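Local coordinates for nuclear import protein MOG1 (Saccharomyces cerevisiae, PDB 1JHS), which binds the Ran GTPase Gsp1 and takes part in nuclear protein import and poly(A)+ mRNA export, at residues 3-17 against 174-187. The protein carries 1 engineered substitution. Sequence-based numbering, arbitrary orientation.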
ATOM      1  N   ASN A   3       2.389   0.644 -15.684  1.00 22.75           N
ATOM      2  CA  ASN A   3       2.314   1.737 -14.717  1.00 22.63           C
ATOM      3  C   ASN A   3       3.060   2.954 -15.255  1.00 22.85           C
ATOM      4  O   ASN A   3       4.044   2.811 -15.990  1.00 22.73           O
ATOM      5  CB  ASN A   3       2.913   1.267 -13.390  1.00 22.33           C
ATOM      6  CG  ASN A   3       2.147   0.079 -12.802  1.00 22.35           C
ATOM      7  OD1 ASN A   3       2.742  -0.876 -12.287  1.00 21.99           O
ATOM      8  ND2 ASN A   3       0.827   0.136 -12.884  1.00 21.34           N
ATOM      9  N   LYS A   4       2.595   4.146 -14.908  1.00 22.75           N
ATOM     10  CA  LYS A   4       3.241   5.355 -15.399  1.00 23.23           C
ATOM     11  C   LYS A   4       3.812   6.230 -14.288  1.00 22.47           C
ATOM     12  O   LYS A   4       3.300   6.263 -13.178  1.00 21.77           O
ATOM     13  CB  LYS A   4       2.250   6.152 -16.226  1.00 24.78           C
ATOM     14  CG  LYS A   4       0.990   6.451 -15.456  1.00 26.79           C
ATOM     15  CD  LYS A   4      -0.006   7.210 -16.300  1.00 28.57           C
ATOM     16  CE  LYS A   4      -1.166   7.605 -15.432  1.00 28.67           C
ATOM     17  NZ  LYS A   4      -2.142   8.420 -16.203  1.00 29.78           N
ATOM     18  N   GLU A   5       4.874   6.954 -14.611  1.00 21.92           N
ATOM     19  CA  GLU A   5       5.524   7.818 -13.642  1.00 21.37           C
ATOM     20  C   GLU A   5       4.646   8.967 -13.183  1.00 20.59           C
ATOM     21  O   GLU A   5       3.904   9.560 -13.966  1.00 20.27           O
ATOM     22  CB  GLU A   5       6.833   8.372 -14.218  1.00 22.52           C
ATOM     23  CG  GLU A   5       7.535   9.342 -13.289  1.00 24.22           C
ATOM     24  CD  GLU A   5       8.927   9.735 -13.759  1.00 25.16           C
ATOM     25  OE1 GLU A   5       9.318  10.886 -13.509  1.00 26.25           O
ATOM     26  OE2 GLU A   5       9.634   8.901 -14.365  1.00 26.33           O
ATOM     27  N   VAL A   6       4.709   9.268 -11.895  1.00 19.26           N
ATOM     28  CA  VAL A   6       3.939  10.381 -11.353  1.00 18.53           C
ATOM     29  C   VAL A   6       4.841  11.166 -10.443  1.00 18.38           C
ATOM     30  O   VAL A   6       5.809  10.623  -9.898  1.00 17.88           O
ATOM     31  CB  VAL A   6       2.711   9.936 -10.496  1.00 18.13           C
ATOM     32  CG1 VAL A   6       1.602   9.394 -11.378  1.00 18.24           C
ATOM     33  CG2 VAL A   6       3.140   8.916  -9.468  1.00 17.91           C
ATOM     34  N   GLU A   7       4.516  12.443 -10.283  1.00 18.27           N
ATOM     35  CA  GLU A   7       5.260  13.321  -9.400  1.00 18.50           C
ATOM     36  C   GLU A   7       4.470  13.491  -8.117  1.00 17.93           C
ATOM     37  O   GLU A   7       3.270  13.775  -8.153  1.00 17.63           O
ATOM     38  CB  GLU A   7       5.454  14.696 -10.026  1.00 19.72           C
ATOM     39  CG  GLU A   7       6.499  14.727 -11.105  1.00 21.21           C
ATOM     40  CD  GLU A   7       6.858  16.148 -11.502  1.00 22.39           C
ATOM     41  OE1 GLU A   7       6.226  17.118 -10.998  1.00 23.08           O
ATOM     42  OE2 GLU A   7       7.778  16.297 -12.313  1.00 23.15           O
ATOM     43  N   LEU A   8       5.138  13.307  -6.983  1.00 17.35           N
ATOM     44  CA  LEU A   8       4.474  13.459  -5.704  1.00 16.74           C
ATOM     45  C   LEU A   8       5.059  14.648  -4.947  1.00 16.46           C
ATOM     46  O   LEU A   8       6.186  15.059  -5.200  1.00 16.25           O
ATOM     47  CB  LEU A   8       4.669  12.207  -4.838  1.00 16.27           C
ATOM     48  CG  LEU A   8       4.319  10.837  -5.414  1.00 16.75           C
ATOM     49  CD1 LEU A   8       4.393   9.826  -4.270  1.00 16.72           C
ATOM     50  CD2 LEU A   8       2.929  10.835  -6.008  1.00 16.55           C
ATOM     51  N   TYR A   9       4.285  15.174  -4.006  1.00 16.29           N
ATOM     52  CA  TYR A   9       4.750  16.275  -3.174  1.00 16.43           C
ATOM     53  C   TYR A   9       5.391  17.420  -3.978  1.00 17.15           C
ATOM     54  O   TYR A   9       6.548  17.815  -3.738  1.00 17.04           O
ATOM     55  CB  TYR A   9       5.742  15.728  -2.139  1.00 15.35           C
ATOM     56  CG  TYR A   9       5.189  14.565  -1.334  1.00 13.98           C
ATOM     57  CD1 TYR A   9       5.589  13.248  -1.596  1.00 13.64           C
ATOM     58  CD2 TYR A   9       4.224  14.769  -0.339  1.00 13.92           C
ATOM     59  CE1 TYR A   9       5.044  12.172  -0.894  1.00 13.16           C
ATOM     60  CE2 TYR A   9       3.679  13.707   0.370  1.00 13.60           C
ATOM     61  CZ  TYR A   9       4.089  12.401   0.093  1.00 13.31           C
ATOM     62  OH  TYR A   9       3.541  11.345   0.809  1.00 12.56           O
ATOM     63  N   GLY A  10       4.640  17.950  -4.932  1.00 17.37           N
ATOM     64  CA  GLY A  10       5.161  19.049  -5.729  1.00 17.93           C
ATOM     65  C   GLY A  10       6.287  18.702  -6.681  1.00 18.14           C
ATOM     66  O   GLY A  10       6.850  19.596  -7.324  1.00 18.69           O
ATOM     67  N   GLY A  11       6.626  17.419  -6.786  1.00 17.74           N
ATOM     68  CA  GLY A  11       7.694  17.006  -7.680  1.00 16.72           C
ATOM     69  C   GLY A  11       8.961  16.601  -6.952  1.00 16.19           C
ATOM     70  O   GLY A  11       9.976  16.303  -7.579  1.00 16.18           O
ATOM     71  N   ALA A  12       8.908  16.579  -5.626  1.00 15.52           N
ATOM     72  CA  ALA A  12      10.071  16.205  -4.833  1.00 14.77           C
ATOM     73  C   ALA A  12      10.321  14.691  -4.875  1.00 14.20           C
ATOM     74  O   ALA A  12      11.430  14.230  -4.621  1.00 14.24           O
ATOM     75  CB  ALA A  12       9.870  16.646  -3.394  1.00 15.11           C
ATOM     76  N   ILE A  13       9.284  13.926  -5.193  1.00 13.51           N
ATOM     77  CA  ILE A  13       9.419  12.471  -5.239  1.00 12.83           C
ATOM     78  C   ILE A  13       8.700  11.931  -6.467  1.00 12.97           C
ATOM     79  O   ILE A  13       7.722  12.528  -6.912  1.00 13.25           O
ATOM     80  CB  ILE A  13       8.762  11.849  -3.975  1.00 12.50           C
ATOM     81  CG1 ILE A  13       9.648  12.088  -2.753  1.00 12.23           C
ATOM     82  CG2 ILE A  13       8.522  10.345  -4.161  1.00 12.37           C
ATOM     83  CD1 ILE A  13       8.959  11.741  -1.461  1.00 12.43           C
ATOM     84  N   THR A  14       9.194  10.831  -7.036  1.00 12.73           N
ATOM     85  CA  THR A  14       8.503  10.207  -8.155  1.00 12.59           C
ATOM     86  C   THR A  14       8.373   8.709  -7.869  1.00 12.30           C
ATOM     87  O   THR A  14       9.158   8.130  -7.111  1.00 12.20           O
ATOM     88  CB  THR A  14       9.240  10.394  -9.537  1.00 12.92           C
ATOM     89  OG1 THR A  14      10.538   9.785  -9.491  1.00 13.00           O
ATOM     90  CG2 THR A  14       9.387  11.881  -9.868  1.00 13.57           C
ATOM     91  N   THR A  15       7.334   8.103  -8.433  1.00 11.68           N
ATOM     92  CA  THR A  15       7.125   6.665  -8.329  1.00 11.45           C
ATOM     93  C   THR A  15       6.174   6.394  -9.485  1.00 11.26           C
ATOM     94  O   THR A  15       6.084   7.221 -10.409  1.00 11.24           O
ATOM     95  CB  THR A  15       6.528   6.241  -6.948  1.00 11.71           C
ATOM     96  OG1 THR A  15       6.403   4.808  -6.906  1.00 11.42           O
ATOM     97  CG2 THR A  15       5.169   6.885  -6.708  1.00 11.46           C
ATOM     98  N   VAL A  16       5.481   5.263  -9.476  1.00 11.07           N
ATOM     99  CA  VAL A  16       4.551   4.994 -10.577  1.00 10.62           C
ATOM    100  C   VAL A  16       3.207   4.569 -10.030  1.00 10.60           C
ATOM    101  O   VAL A  16       3.129   4.113  -8.891  1.00  9.95           O
ATOM    102  CB  VAL A  16       5.071   3.860 -11.489  1.00 10.68           C
ATOM    103  CG1 VAL A  16       6.412   4.248 -12.091  1.00 10.25           C
ATOM    104  CG2 VAL A  16       5.219   2.546 -10.674  1.00 10.55           C
ATOM    105  N   VAL A  17       2.152   4.774 -10.831  1.00 10.83           N
ATOM    106  CA  VAL A  17       0.809   4.314 -10.489  1.00 11.81           C
ATOM    107  C   VAL A  17       0.154   3.784 -11.779  1.00 11.52           C
ATOM    108  O   VAL A  17       0.575   4.126 -12.902  1.00 12.00           O
ATOM    109  CB  VAL A  17      -0.107   5.419  -9.834  1.00 12.05           C
ATOM    110  CG1 VAL A  17       0.589   6.026  -8.604  1.00 11.94           C
ATOM    111  CG2 VAL A  17      -0.489   6.475 -10.851  1.00 12.19           C
ATOM    112  N   GLU A 174       6.716  -2.589  -7.714  1.00  9.38           N
ATOM    113  CA  GLU A 174       7.174  -1.652  -8.758  1.00  9.64           C
ATOM    114  C   GLU A 174       7.237  -0.220  -8.209  1.00  9.60           C
ATOM    115  O   GLU A 174       8.137   0.538  -8.565  1.00  9.69           O
ATOM    116  CB  GLU A 174       6.269  -1.701  -9.994  1.00 10.00           C
ATOM    117  CG  GLU A 174       6.291  -3.070 -10.712  1.00 10.05           C
ATOM    118  CD  GLU A 174       5.672  -3.029 -12.104  1.00 10.63           C
ATOM    119  OE1 GLU A 174       5.468  -4.119 -12.690  1.00 10.45           O
ATOM    120  OE2 GLU A 174       5.398  -1.916 -12.629  1.00 11.36           O
ATOM    121  N   MET A 175       6.279   0.153  -7.356  1.00  9.83           N
ATOM    122  CA  MET A 175       6.293   1.482  -6.750  1.00  9.82           C
ATOM    123  C   MET A 175       7.542   1.651  -5.893  1.00 10.14           C
ATOM    124  O   MET A 175       8.165   2.729  -5.868  1.00 10.72           O
ATOM    125  CB  MET A 175       5.051   1.688  -5.877  1.00  9.67           C
ATOM    126  CG  MET A 175       3.746   1.752  -6.690  1.00  9.34           C
ATOM    127  SD  MET A 175       2.388   2.268  -5.620  1.00  9.96           S
ATOM    128  CE  MET A 175       2.791   4.032  -5.358  1.00  8.96           C
ATOM    129  N   VAL A 176       7.922   0.584  -5.202  1.00 10.26           N
ATOM    130  CA  VAL A 176       9.110   0.639  -4.353  1.00 10.69           C
ATOM    131  C   VAL A 176      10.376   0.731  -5.190  1.00 11.46           C
ATOM    132  O   VAL A 176      11.267   1.539  -4.898  1.00 11.40           O
ATOM    133  CB  VAL A 176       9.176  -0.605  -3.448  1.00 10.24           C
ATOM    134  CG1 VAL A 176      10.563  -0.724  -2.767  1.00 10.19           C
ATOM    135  CG2 VAL A 176       8.063  -0.515  -2.405  1.00  9.75           C
ATOM    136  N   ARG A 177      10.457  -0.095  -6.230  1.00 11.97           N
ATOM    137  CA  ARG A 177      11.643  -0.074  -7.087  1.00 13.21           C
ATOM    138  C   ARG A 177      11.789   1.226  -7.853  1.00 13.66           C
ATOM    139  O   ARG A 177      12.911   1.658  -8.107  1.00 13.69           O
ATOM    140  CB  ARG A 177      11.625  -1.256  -8.053  1.00 13.65           C
ATOM    141  CG  ARG A 177      12.008  -2.543  -7.324  1.00 15.39           C
ATOM    142  CD  ARG A 177      12.395  -3.603  -8.282  1.00 16.52           C
ATOM    143  NE  ARG A 177      13.222  -4.631  -7.654  1.00 18.28           N
ATOM    144  CZ  ARG A 177      12.869  -5.306  -6.586  1.00 17.83           C
ATOM    145  NH1 ARG A 177      11.701  -5.028  -6.033  1.00 19.49           N
ATOM    146  NH2 ARG A 177      13.637  -6.293  -6.115  1.00 17.89           N
ATOM    147  N   LYS A 178      10.663   1.848  -8.195  1.00 14.02           N
ATOM    148  CA  LYS A 178      10.656   3.114  -8.946  1.00 14.99           C
ATOM    149  C   LYS A 178      10.687   4.376  -8.082  1.00 14.83           C
ATOM    150  O   LYS A 178      10.798   5.501  -8.606  1.00 15.18           O
ATOM    151  CB  LYS A 178       9.410   3.180  -9.830  1.00 15.55           C
ATOM    152  CG  LYS A 178       9.453   2.269 -11.043  1.00 17.26           C
ATOM    153  CD  LYS A 178      10.269   2.909 -12.150  1.00 18.66           C
ATOM    154  CE  LYS A 178      10.100   2.139 -13.443  1.00 19.89           C
ATOM    155  NZ  LYS A 178      10.625   2.944 -14.596  1.00 20.76           N
ATOM    156  N   PHE A 179      10.598   4.191  -6.770  1.00 14.84           N
ATOM    157  CA  PHE A 179      10.570   5.293  -5.816  1.00 14.84           C
ATOM    158  C   PHE A 179      11.871   6.098  -5.829  1.00 15.33           C
ATOM    159  O   PHE A 179      12.952   5.546  -5.631  1.00 15.06           O
ATOM    160  CB  PHE A 179      10.314   4.737  -4.406  1.00 14.91           C
ATOM    161  CG  PHE A 179      10.069   5.803  -3.367  1.00 14.87           C
ATOM    162  CD1 PHE A 179       8.784   6.306  -3.149  1.00 15.17           C
ATOM    163  CD2 PHE A 179      11.128   6.334  -2.648  1.00 15.10           C
ATOM    164  CE1 PHE A 179       8.561   7.348  -2.207  1.00 15.32           C
ATOM    165  CE2 PHE A 179      10.919   7.378  -1.709  1.00 15.48           C
ATOM    166  CZ  PHE A 179       9.634   7.874  -1.499  1.00 15.01           C
ATOM    167  N   HIS A 180      11.766   7.406  -6.048  1.00 16.19           N
ATOM    168  CA  HIS A 180      12.967   8.241  -6.097  1.00 17.03           C
ATOM    169  C   HIS A 180      12.791   9.622  -5.481  1.00 17.13           C
ATOM    170  O   HIS A 180      11.801  10.323  -5.755  1.00 16.62           O
ATOM    171  CB  HIS A 180      13.435   8.413  -7.557  1.00 18.09           C
ATOM    172  CG  HIS A 180      13.980   7.163  -8.173  1.00 19.67           C
ATOM    173  ND1 HIS A 180      15.033   6.460  -7.627  1.00 20.59           N
ATOM    174  CD2 HIS A 180      13.628   6.497  -9.304  1.00 20.32           C
ATOM    175  CE1 HIS A 180      15.305   5.414  -8.393  1.00 20.91           C
ATOM    176  NE2 HIS A 180      14.465   5.414  -9.417  1.00 21.01           N
ATOM    177  N   VAL A 181      13.748  10.016  -4.643  1.00 17.15           N
ATOM    178  CA  VAL A 181      13.691  11.342  -4.048  1.00 17.61           C
ATOM    179  C   VAL A 181      14.414  12.245  -5.045  1.00 18.28           C
ATOM    180  O   VAL A 181      15.597  12.055  -5.330  1.00 18.05           O
ATOM    181  CB  VAL A 181      14.394  11.410  -2.664  1.00 16.92           C
ATOM    182  CG1 VAL A 181      14.262  12.817  -2.096  1.00 16.62           C
ATOM    183  CG2 VAL A 181      13.748  10.401  -1.696  1.00 16.28           C
ATOM    184  N   VAL A 182      13.673  13.199  -5.594  1.00 18.98           N
ATOM    185  CA  VAL A 182      14.202  14.134  -6.583  1.00 20.02           C
ATOM    186  C   VAL A 182      14.754  15.388  -5.921  1.00 20.65           C
ATOM    187  O   VAL A 182      15.822  15.874  -6.296  1.00 21.24           O
ATOM    188  CB  VAL A 182      13.087  14.552  -7.581  1.00 19.99           C
ATOM    189  CG1 VAL A 182      13.571  15.681  -8.488  1.00 20.14           C
ATOM    190  CG2 VAL A 182      12.668  13.352  -8.413  1.00 19.94           C
ATOM    191  N   ASP A 183      14.021  15.897  -4.933  1.00 21.32           N
ATOM    192  CA  ASP A 183      14.389  17.116  -4.222  1.00 22.28           C
ATOM    193  C   ASP A 183      14.416  16.885  -2.713  1.00 22.52           C
ATOM    194  O   ASP A 183      13.371  16.810  -2.057  1.00 22.51           O
ATOM    195  CB  ASP A 183      13.383  18.223  -4.592  1.00 22.61           C
ATOM    196  CG  ASP A 183      13.585  19.509  -3.797  1.00 23.69           C
ATOM    197  OD1 ASP A 183      14.631  19.661  -3.126  1.00 24.49           O
ATOM    198  OD2 ASP A 183      12.690  20.383  -3.852  1.00 24.18           O
ATOM    199  N   THR A 184      15.616  16.785  -2.157  1.00 23.09           N
ATOM    200  CA  THR A 184      15.765  16.547  -0.725  1.00 23.85           C
ATOM    201  C   THR A 184      15.275  17.682   0.179  1.00 24.35           C
ATOM    202  O   THR A 184      15.091  17.481   1.384  1.00 24.35           O
ATOM    203  CB  THR A 184      17.227  16.263  -0.379  1.00 24.09           C
ATOM    204  OG1 THR A 184      18.032  17.377  -0.781  1.00 24.53           O
ATOM    205  CG2 THR A 184      17.699  15.019  -1.092  1.00 24.15           C
ATOM    206  N   SER A 185      15.050  18.868  -0.386  1.00 24.76           N
ATOM    207  CA  SER A 185      14.582  19.993   0.420  1.00 25.56           C
ATOM    208  C   SER A 185      13.220  19.701   1.007  1.00 25.68           C
ATOM    209  O   SER A 185      12.767  20.399   1.914  1.00 25.83           O
ATOM    210  CB  SER A 185      14.542  21.289  -0.404  1.00 25.58           C
ATOM    211  OG  SER A 185      13.663  21.187  -1.511  1.00 27.11           O
ATOM    212  N   LEU A 186      12.555  18.665   0.499  1.00 26.03           N
ATOM    213  CA  LEU A 186      11.258  18.278   1.039  1.00 26.29           C
ATOM    214  C   LEU A 186      11.449  17.908   2.513  1.00 26.61           C
ATOM    215  O   LEU A 186      10.524  18.041   3.317  1.00 26.55           O
ATOM    216  CB  LEU A 186      10.702  17.057   0.293  1.00 25.84           C
ATOM    217  CG  LEU A 186       9.427  16.383   0.825  1.00 25.80           C
ATOM    218  CD1 LEU A 186       8.211  17.279   0.591  1.00 25.55           C
ATOM    219  CD2 LEU A 186       9.224  15.046   0.114  1.00 25.37           C
ATOM    220  N   PHE A 187      12.648  17.431   2.858  1.00 27.13           N
ATOM    221  CA  PHE A 187      12.924  17.008   4.232  1.00 28.07           C
ATOM    222  C   PHE A 187      13.754  18.012   5.022  1.00 29.17           C
ATOM    223  O   PHE A 187      14.274  17.680   6.096  1.00 29.75           O
ATOM    224  CB  PHE A 187      13.636  15.646   4.236  1.00 26.81           C
ATOM    225  CG  PHE A 187      12.925  14.596   3.442  1.00 25.62           C
ATOM    226  CD1 PHE A 187      13.407  14.202   2.195  1.00 25.22           C
ATOM    227  CD2 PHE A 187      11.741  14.034   3.916  1.00 25.16           C
ATOM    228  CE1 PHE A 187      12.726  13.269   1.428  1.00 24.66           C
ATOM    229  CE2 PHE A 187      11.044  13.093   3.156  1.00 24.66           C
ATOM    230  CZ  PHE A 187      11.535  12.709   1.909  1.00 24.92           C
TER
HETATM  231  O   HOH W   1       4.656  -1.070 -15.037  1.00 24.72           O
HETATM  232  O   HOH W   2      10.387   7.195 -10.447  1.00 14.91           O
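Thr-14 and His-180 form an antiparallel hydrogen-bonded pair, Thr-14 N giving to His-180 O and His-180 N to Thr-14 O, both at 2.9 Å. Farther along, Ala-12 O takes two donors from the same face of its carbonyl plane, Val-182 N at 2.7 Å and Asp-183 N at 3.1 Å, so the C-terminal chain stays gripped where it leaves the strand. Thr-15 suits its place because Thr-15 OG1, anti to the backbone N (chi1 -178°), donates a hydrogen bond to Met-175 O at 2.9 Å, in the last turn of helix 163-178. Past Phe-179 the chain enters strand 180-181, an edge strand beside the 4-8/13-17 hairpin, whose bulge sets Ala-12 and Ile-13 opposite Leu-8. Branched Ile-13 serves two apolar neighbours: CG2 lies 3.6 Å from Phe-179 CE1, while CD1 meets Leu-186 CD2 at 3.7 Å. Cut back to an alanine, this residue would lose both branches, which would probably leave a gap between the Phe-179 ring and Leu-186. That ring also packs on Ile-131 and Val-140 of the larger sheet. The Ala-12 methyl rests against Leu-186 CB at 3.8 Å. One water links Thr-14 OG1 to Lys-178 O, and another joins Asn-3 N to Glu-174 OE2, whose OE1 is held by Gln-170.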